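Local coordinates for protein ribosomal RNA small subunit methyltransferase E (Bacillus subtilis, PDB 1VHK) that probably methylates the N3 position of a specific uridine in the 16S rRNA of the assembled 30S ribosomal subunit, using S-adenosyl-L-methionine as methyl donor, at residues A[19-24]-A[63-69]; A[99-103]-A[138-142]; A[186-190]-A[225-229]. Numbering follows the deposited sequence.

Contact 1 of 3, residues A[19-24]-A[63-69]; sequences PTFSIT and DKVSCLV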
loop_
_atom_site.group_PDB
_atom_site.type_symbol
_atom_site.label_atom_id
_atom_site.label_comp_id
_atom_site.label_asym_id
_atom_site.label_seq_id
_atom_site.Cartn_x
_atom_site.Cartn_y
_atom_site.Cartn_z
ATOM N N PRO A 19 -5.876 -29.248 -25.836
ATOM C CA PRO A 19 -5.808 -29.963 -24.574
ATOM C C PRO A 19 -4.723 -29.483 -23.637
ATOM O O PRO A 19 -4.807 -29.677 -22.414
ATOM C CB PRO A 19 -5.646 -31.420 -24.956
ATOM C CG PRO A 19 -5.808 -31.502 -26.422
ATOM C CD PRO A 19 -5.467 -30.132 -26.959
ATOM N N THR A 20 -3.649 -28.924 -24.165
ATOM C CA THR A 20 -2.549 -28.356 -23.421
ATOM C C THR A 20 -2.159 -27.043 -24.129
ATOM O O THR A 20 -2.697 -26.778 -25.205
ATOM C CB THR A 20 -1.289 -29.218 -23.351
ATOM O OG1 THR A 20 -0.729 -29.332 -24.672
ATOM C CG2 THR A 20 -1.522 -30.588 -22.759
ATOM N N PHE A 21 -1.280 -26.266 -23.540
ATOM C CA PHE A 21 -0.841 -25.010 -24.155
ATOM C C PHE A 21 0.630 -24.838 -23.813
ATOM O O PHE A 21 1.084 -25.461 -22.861
ATOM C CB PHE A 21 -1.677 -23.821 -23.718
ATOM C CG PHE A 21 -1.524 -23.454 -22.268
ATOM C CD1 PHE A 21 -2.273 -24.101 -21.299
ATOM C CD2 PHE A 21 -0.611 -22.497 -21.865
ATOM C CE1 PHE A 21 -2.133 -23.790 -19.963
ATOM C CE2 PHE A 21 -0.457 -22.184 -20.536
ATOM C CZ PHE A 21 -1.222 -22.829 -19.579
ATOM N N SER A 22 1.367 -24.052 -24.578
ATOM C CA SER A 22 2.786 -23.891 -24.312
ATOM C C SER A 22 3.222 -22.444 -24.133
ATOM O O SER A 22 2.718 -21.506 -24.730
ATOM C CB SER A 22 3.624 -24.565 -25.403
ATOM O OG SER A 22 3.085 -24.286 -26.672
ATOM N N ILE A 23 4.212 -22.297 -23.260
ATOM C CA ILE A 23 4.781 -21.028 -22.889
ATOM C C ILE A 23 6.090 -20.774 -23.624
ATOM O O ILE A 23 7.044 -21.548 -23.512
ATOM C CB ILE A 23 5.045 -20.990 -21.359
ATOM C CG1 ILE A 23 3.783 -21.392 -20.604
ATOM C CG2 ILE A 23 5.534 -19.617 -20.941
ATOM C CD1 ILE A 23 3.873 -21.347 -19.104
ATOM N N THR A 24 6.130 -19.679 -24.392
ATOM C CA THR A 24 7.337 -19.310 -25.115
ATOM C C THR A 24 7.824 -17.914 -24.722
ATOM O O THR A 24 7.099 -17.094 -24.166
ATOM C CB THR A 24 7.196 -19.401 -26.641
ATOM O OG1 THR A 24 6.041 -18.674 -27.064
ATOM C CG2 THR A 24 7.077 -20.838 -27.114
ATOM N N ASP A 63 13.216 -24.073 -24.199
ATOM C CA ASP A 63 12.669 -22.879 -24.849
ATOM C C ASP A 63 11.162 -22.977 -24.984
ATOM O O ASP A 63 10.493 -22.088 -25.507
ATOM C CB ASP A 63 13.325 -22.711 -26.219
ATOM C CG ASP A 63 13.187 -23.936 -27.099
ATOM O OD1 ASP A 63 13.698 -23.881 -28.244
ATOM O OD2 ASP A 63 12.579 -24.939 -26.664
ATOM N N LYS A 64 10.629 -24.128 -24.588
ATOM C CA LYS A 64 9.192 -24.366 -24.651
ATOM C C LYS A 64 8.738 -25.073 -23.379
ATOM O O LYS A 64 9.462 -25.915 -22.843
ATOM C CB LYS A 64 8.811 -25.177 -25.886
ATOM C CG LYS A 64 8.375 -24.334 -27.078
ATOM C CD LYS A 64 9.536 -24.001 -27.999
ATOM C CE LYS A 64 9.210 -22.841 -28.920
ATOM N NZ LYS A 64 7.850 -22.974 -29.524
ATOM N N VAL A 65 7.613 -24.646 -22.833
ATOM C CA VAL A 65 7.071 -25.275 -21.619
ATOM C C VAL A 65 5.596 -25.580 -21.861
ATOM O O VAL A 65 4.833 -24.693 -22.237
ATOM C CB VAL A 65 7.260 -24.404 -20.382
ATOM C CG1 VAL A 65 6.211 -24.691 -19.316
ATOM C CG2 VAL A 65 8.649 -24.594 -19.768
ATOM N N SER A 66 5.222 -26.847 -21.729
ATOM C CA SER A 66 3.833 -27.223 -21.999
ATOM C C SER A 66 3.046 -27.366 -20.704
ATOM O O SER A 66 3.575 -27.901 -19.735
ATOM C CB SER A 66 3.769 -28.498 -22.831
ATOM O OG SER A 66 4.341 -28.280 -24.115
ATOM N N CYS A 67 1.808 -26.868 -20.714
ATOM C CA CYS A 67 0.948 -26.886 -19.569
ATOM C C CYS A 67 -0.455 -27.435 -19.836
ATOM O O CYS A 67 -1.051 -27.231 -20.871
ATOM C CB CYS A 67 0.764 -25.470 -18.977
ATOM S SG CYS A 67 2.263 -24.501 -18.803
ATOM N N LEU A 68 -0.972 -28.072 -18.806
ATOM C CA LEU A 68 -2.305 -28.650 -18.737
ATOM C C LEU A 68 -3.095 -27.850 -17.695
ATOM O O LEU A 68 -2.542 -27.665 -16.611
ATOM C CB LEU A 68 -2.154 -30.090 -18.219
ATOM C CG LEU A 68 -3.368 -30.720 -17.546
ATOM C CD1 LEU A 68 -4.502 -30.930 -18.534
ATOM C CD2 LEU A 68 -2.979 -32.010 -16.855
ATOM N N VAL A 69 -4.241 -27.296 -18.042
ATOM C CA VAL A 69 -4.987 -26.519 -17.045
ATOM C C VAL A 69 -5.793 -27.445 -16.160
ATOM O O VAL A 69 -6.700 -28.131 -16.612
ATOM C CB VAL A 69 -5.794 -25.352 -17.584
ATOM C CG1 VAL A 69 -5.903 -25.350 -19.081
ATOM C CG2 VAL A 69 -7.180 -25.244 -16.932
HETATM O O HOH W 1 -4.942 -27.737 -20.754
#

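Contact 2 of 3, residues A[99-103]-A[138-142]; sequences IQKGT and AKEAA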
loop_
_atom_site.group_PDB
_atom_site.type_symbol
_atom_site.label_atom_id
_atom_site.label_comp_id
_atom_site.label_asym_id
_atom_site.label_seq_id
_atom_site.Cartn_x
_atom_site.Cartn_y
_atom_site.Cartn_z
ATOM N N ILE A 99 5.211 2.610 -8.341
ATOM C CA ILE A 99 4.649 1.679 -9.336
ATOM C C ILE A 99 4.422 0.325 -8.706
ATOM O O ILE A 99 3.418 -0.360 -8.838
ATOM C CB ILE A 99 5.602 1.559 -10.554
ATOM C CG1 ILE A 99 5.453 2.847 -11.412
ATOM C CG2 ILE A 99 5.325 0.356 -11.438
ATOM C CD1 ILE A 99 6.611 3.022 -12.381
ATOM N N GLN A 100 5.465 -0.110 -7.980
ATOM C CA GLN A 100 5.400 -1.386 -7.321
ATOM C C GLN A 100 4.254 -1.442 -6.304
ATOM O O GLN A 100 3.377 -2.298 -6.433
ATOM C CB GLN A 100 6.729 -1.766 -6.696
ATOM C CG GLN A 100 6.629 -3.148 -5.998
ATOM C CD GLN A 100 7.970 -3.603 -5.470
ATOM O OE1 GLN A 100 8.356 -3.265 -4.346
ATOM N NE2 GLN A 100 8.721 -4.296 -6.310
ATOM N N LYS A 101 4.278 -0.591 -5.273
ATOM C CA LYS A 101 3.227 -0.739 -4.243
ATOM C C LYS A 101 1.874 -0.465 -4.856
ATOM O O LYS A 101 0.933 -1.264 -4.690
ATOM C CB LYS A 101 3.570 0.030 -2.999
ATOM C CG LYS A 101 5.063 0.034 -2.725
ATOM C CD LYS A 101 5.490 -0.886 -1.637
ATOM C CE LYS A 101 6.814 -1.580 -1.922
ATOM N NZ LYS A 101 6.568 -3.050 -2.140
ATOM N N GLY A 102 1.819 0.566 -5.731
ATOM C CA GLY A 102 0.681 0.918 -6.472
ATOM C C GLY A 102 0.038 -0.270 -7.164
ATOM O O GLY A 102 -1.202 -0.343 -7.240
ATOM N N THR A 103 0.826 -1.109 -7.847
ATOM C CA THR A 103 0.252 -2.297 -8.472
ATOM C C THR A 103 -0.254 -3.242 -7.371
ATOM O O THR A 103 -1.416 -3.690 -7.431
ATOM C CB THR A 103 1.243 -3.019 -9.415
ATOM O OG1 THR A 103 1.739 -2.077 -10.386
ATOM C CG2 THR A 103 0.582 -4.166 -10.175
ATOM N N ALA A 138 6.103 -3.262 -12.802
ATOM C CA ALA A 138 4.674 -3.371 -12.739
ATOM C C ALA A 138 4.190 -4.792 -12.993
ATOM O O ALA A 138 3.208 -5.212 -12.392
ATOM C CB ALA A 138 4.021 -2.451 -13.754
ATOM N N LYS A 139 4.860 -5.475 -13.907
ATOM C CA LYS A 139 4.585 -6.848 -14.263
ATOM C C LYS A 139 4.930 -7.813 -13.127
ATOM O O LYS A 139 4.207 -8.753 -12.839
ATOM C CB LYS A 139 5.447 -7.200 -15.493
ATOM C CG LYS A 139 4.826 -8.250 -16.396
ATOM C CD LYS A 139 5.885 -9.070 -17.124
ATOM C CE LYS A 139 5.218 -10.058 -18.072
ATOM N NZ LYS A 139 6.202 -11.013 -18.637
ATOM N N GLU A 140 6.039 -7.552 -12.444
ATOM C CA GLU A 140 6.463 -8.428 -11.329
ATOM C C GLU A 140 5.582 -8.202 -10.120
ATOM O O GLU A 140 5.024 -9.119 -9.489
ATOM C CB GLU A 140 7.936 -8.185 -11.089
ATOM C CG GLU A 140 8.721 -8.990 -10.154
ATOM C CD GLU A 140 8.338 -8.972 -8.695
ATOM O OE1 GLU A 140 7.936 -7.906 -8.174
ATOM O OE2 GLU A 140 8.412 -10.058 -8.043
ATOM N N ALA A 141 5.294 -6.928 -9.813
ATOM C CA ALA A 141 4.370 -6.621 -8.705
ATOM C C ALA A 141 3.016 -7.291 -8.997
ATOM O O ALA A 141 2.336 -7.842 -8.137
ATOM C CB ALA A 141 4.196 -5.120 -8.600
ATOM N N ALA A 142 2.642 -7.200 -10.278
ATOM C CA ALA A 142 1.425 -7.772 -10.770
ATOM C C ALA A 142 1.390 -9.291 -10.576
ATOM O O ALA A 142 0.341 -9.822 -10.226
ATOM C CB ALA A 142 1.190 -7.404 -12.227
#

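Contact 3 of 3, residues A[186-190]-A[225-229]; sequences SAFSA and VTCGL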
loop_
_atom_site.group_PDB
_atom_site.type_symbol
_atom_site.label_atom_id
_atom_site.label_comp_id
_atom_site.label_asym_id
_atom_site.label_seq_id
_atom_site.Cartn_x
_atom_site.Cartn_y
_atom_site.Cartn_z
ATOM N N SER A 186 -12.715 17.610 1.843
ATOM C CA SER A 186 -13.047 16.241 2.284
ATOM C C SER A 186 -14.019 15.581 1.328
ATOM O O SER A 186 -14.857 14.719 1.547
ATOM C CB SER A 186 -13.386 16.254 3.753
ATOM O OG SER A 186 -12.254 16.808 4.475
ATOM N N ALA A 187 -13.768 15.953 0.047
ATOM C CA ALA A 187 -14.487 15.460 -1.086
ATOM C C ALA A 187 -14.212 13.970 -1.341
ATOM O O ALA A 187 -15.071 13.308 -1.918
ATOM C CB ALA A 187 -14.059 16.251 -2.337
ATOM N N PHE A 188 -13.027 13.515 -0.945
ATOM C CA PHE A 188 -12.557 12.189 -1.197
ATOM C C PHE A 188 -13.490 11.080 -0.863
ATOM O O PHE A 188 -13.832 10.309 -1.791
ATOM C CB PHE A 188 -11.135 11.942 -0.676
ATOM C CG PHE A 188 -10.437 10.736 -1.228
ATOM C CD1 PHE A 188 -9.847 10.754 -2.478
ATOM C CD2 PHE A 188 -10.349 9.563 -0.481
ATOM C CE1 PHE A 188 -9.171 9.646 -2.981
ATOM C CE2 PHE A 188 -9.657 8.474 -0.958
ATOM C CZ PHE A 188 -9.082 8.497 -2.212
ATOM N N SER A 189 -13.937 10.878 0.374
ATOM C CA SER A 189 -14.863 9.742 0.597
ATOM C C SER A 189 -16.138 9.894 -0.213
ATOM O O SER A 189 -16.674 8.876 -0.677
ATOM C CB SER A 189 -15.200 9.488 2.047
ATOM O OG SER A 189 -15.492 10.728 2.673
ATOM N N ALA A 190 -16.609 11.117 -0.442
ATOM C CA ALA A 190 -17.822 11.317 -1.226
ATOM C C ALA A 190 -17.609 10.870 -2.655
ATOM O O ALA A 190 -18.427 10.120 -3.197
ATOM C CB ALA A 190 -18.274 12.776 -1.198
ATOM N N VAL A 225 -10.824 18.113 -8.610
ATOM C CA VAL A 225 -11.300 18.601 -7.315
ATOM C C VAL A 225 -10.281 18.306 -6.220
ATOM O O VAL A 225 -10.034 17.129 -5.933
ATOM C CB VAL A 225 -12.641 17.963 -6.924
ATOM C CG1 VAL A 225 -13.046 18.329 -5.511
ATOM C CG2 VAL A 225 -13.725 18.314 -7.929
ATOM N N THR A 226 -9.774 19.344 -5.568
ATOM C CA THR A 226 -8.806 19.199 -4.508
ATOM C C THR A 226 -9.362 18.489 -3.281
ATOM O O THR A 226 -10.456 18.786 -2.812
ATOM C CB THR A 226 -8.178 20.533 -4.072
ATOM O OG1 THR A 226 -9.139 21.347 -3.425
ATOM C CG2 THR A 226 -7.539 21.241 -5.244
ATOM N N CYS A 227 -8.585 17.544 -2.746
ATOM C CA CYS A 227 -8.973 16.735 -1.620
ATOM C C CYS A 227 -7.791 16.483 -0.674
ATOM O O CYS A 227 -6.666 16.233 -1.141
ATOM C CB CYS A 227 -9.426 15.330 -2.059
ATOM S SG CYS A 227 -10.919 15.245 -3.017
ATOM N N GLY A 228 -8.104 16.474 0.613
ATOM C CA GLY A 228 -7.089 16.165 1.604
ATOM C C GLY A 228 -7.154 14.638 1.837
ATOM O O GLY A 228 -8.220 14.061 1.606
ATOM N N LEU A 229 -6.052 14.037 2.208
ATOM C CA LEU A 229 -5.950 12.607 2.435
ATOM C C LEU A 229 -5.576 12.331 3.889
ATOM O O LEU A 229 -4.638 11.580 4.164
ATOM C CB LEU A 229 -4.828 12.061 1.518
ATOM C CG LEU A 229 -5.132 12.140 0.021
ATOM C CD1 LEU A 229 -4.083 11.399 -0.780
ATOM C CD2 LEU A 229 -6.535 11.589 -0.272
#

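Contact 1 of 3, residues A[19-24]-A[63-69]
This is an antiparallel strand pairing at one edge of the mixed sheet in the N-terminal, PUA-like part of the chain. Strand 21-24 is one of the two edge strands of that sheet within the chain. It runs along strand 64-72, which pairs on its other side with strand 52-60. Phe21 and Cys67 form a hydrogen-bonded pair: Phe21 N to Cys67 O is 2.8 Å and Cys67 N to Phe21 O is 2.7 Å. Ile23 and Val65 form the next one. There Ile23 N to Val65 O is 2.7 Å, while Val65 N to Ile23 O is longer, at 3.2 Å. Between them, Ser22 and Ser66 make a non-hydrogen-bonded pair, with CA atoms 4.2 Å apart. Next to the Phe21-Cys67 pair, at the start of 19-24 and the end of 63-69, water 1 bridges the segments: it donates to Pro19 O (2.6 Å) and accepts from Val69 N (2.8 Å).

The Phe21, Ile23, Val65 and Cys67 side chains share one face. Cys67 CB lies over the Phe21 ring, 3.7 Å from its centroid, as a CH-pi contact. Cys67 SG is 3.6 Å from Ile23 CD1. Helices 12-16 and 26-35 pack on this face. Ser22 and Ser66 point to the other face. The alternation of apolar and hydroxyl side chains thus gives the strand pair one core-facing side and one polar side.

Contact 2 of 3, residues A[99-103]-A[138-142]
Two helices of the methyltransferase domain pack here through small side chains. The axes of segments 99-103 and 138-142 approach to 8.4 Å, and their directions differ by 34°. Such a close approach fits the alanines on one side and the compact Thr103 on the other.

Thr103 points toward the partner helix. Its chi1 is in the m well, so OG1 turns back to its own helix and donates to Ile99 O at 2.9 Å. The hydroxyl is thereby satisfied within the helix. The same rotamer sends the methyl across the gap: Thr103 CG2 is 3.6 Å from Ala138 O and 3.9 Å from Ala142 CB. Ala141 also points across. Its CB lies 3.7 Å from Thr103 CB and 3.7 Å from Gln100 O. Ile99 adds an apolar touch, with CG2 3.9 Å from Ala138 CB.

Gln100 is extended, with chi1 and chi2 both t. Its CG passes 4.1 Å from Ala141 CB, and its OE1 accepts from Lys101 NZ at 2.8 Å. Lys101 NZ also forms salt bridges with Glu104 and with Glu237 of the second subunit. Glu140, with chi1 t and chi2 m, directs its carboxylate to Arg235 of the second subunit, its salt-bridge partner.

The helix pair therefore takes part in the subunit interface. On helix 131-144, Trp134 and Ile137 extend the packing around Ile99. At the other end Pro151 touches Thr103 and Val150 touches Ala142, just before strand 152-153.

Contact 3 of 3, residues A[186-190]-A[225-229]
The first turn of helix 187-193 rests against strand 225-227, an edge strand within this chain of the parallel sheet of the SPOUT-family methyltransferase domain, and the two residues after it. Ala187 and Phe188 are the bumps on the helix. Ala187 CB fits between two strand side chains that point toward the helix, 3.9 Å from Val225 CG1 and 3.4 Å from Cys227 SG. Cys227 in turn sits between the two helix residues. Its SG is 3.4 Å from Phe188 N, and its CB is 4.0 Å from Phe188 CB.

Beyond it, Leu229 meets the broad side of the Phe188 ring. Leu229 CD2 lies 4.0 Å from the ring centroid and nearly on the ring normal, a CH-pi contact. Helix 239-253 supplies further walls: Ala243, Ala246 and Ile247 touch Phe188, and Tyr242 touches Leu229. Leu253 of the second subunit also packs on Phe188.

The side-chain contacts across the segments are apolar, so the contact rests on van der Waals fit and the CH-pi contact rather than on polar pairing.

In the fold
Along the chain the three contacts come in series, 1, then 2, then 3. Contact 1 belongs to the mixed sheet of the PUA-like part. Contacts 2 and 3 lie in the SPOUT-family methyltransferase domain, which is built around a parallel sheet. Contact 2 lies nearest the chain's centre in space, about 6 Å from it (centre to centre). Its centre is 26 Å from that of contact 1 and 25 Å from that of contact 3. Contacts 1 and 3 lie on opposite sides of the chain's centre, with centres 48 Å apart. No two contacts touch. Contacts 2 and 3 both reach the second subunit, whereas contact 1 does not. The dimer interface thus involves the methyltransferase domain at both these sites.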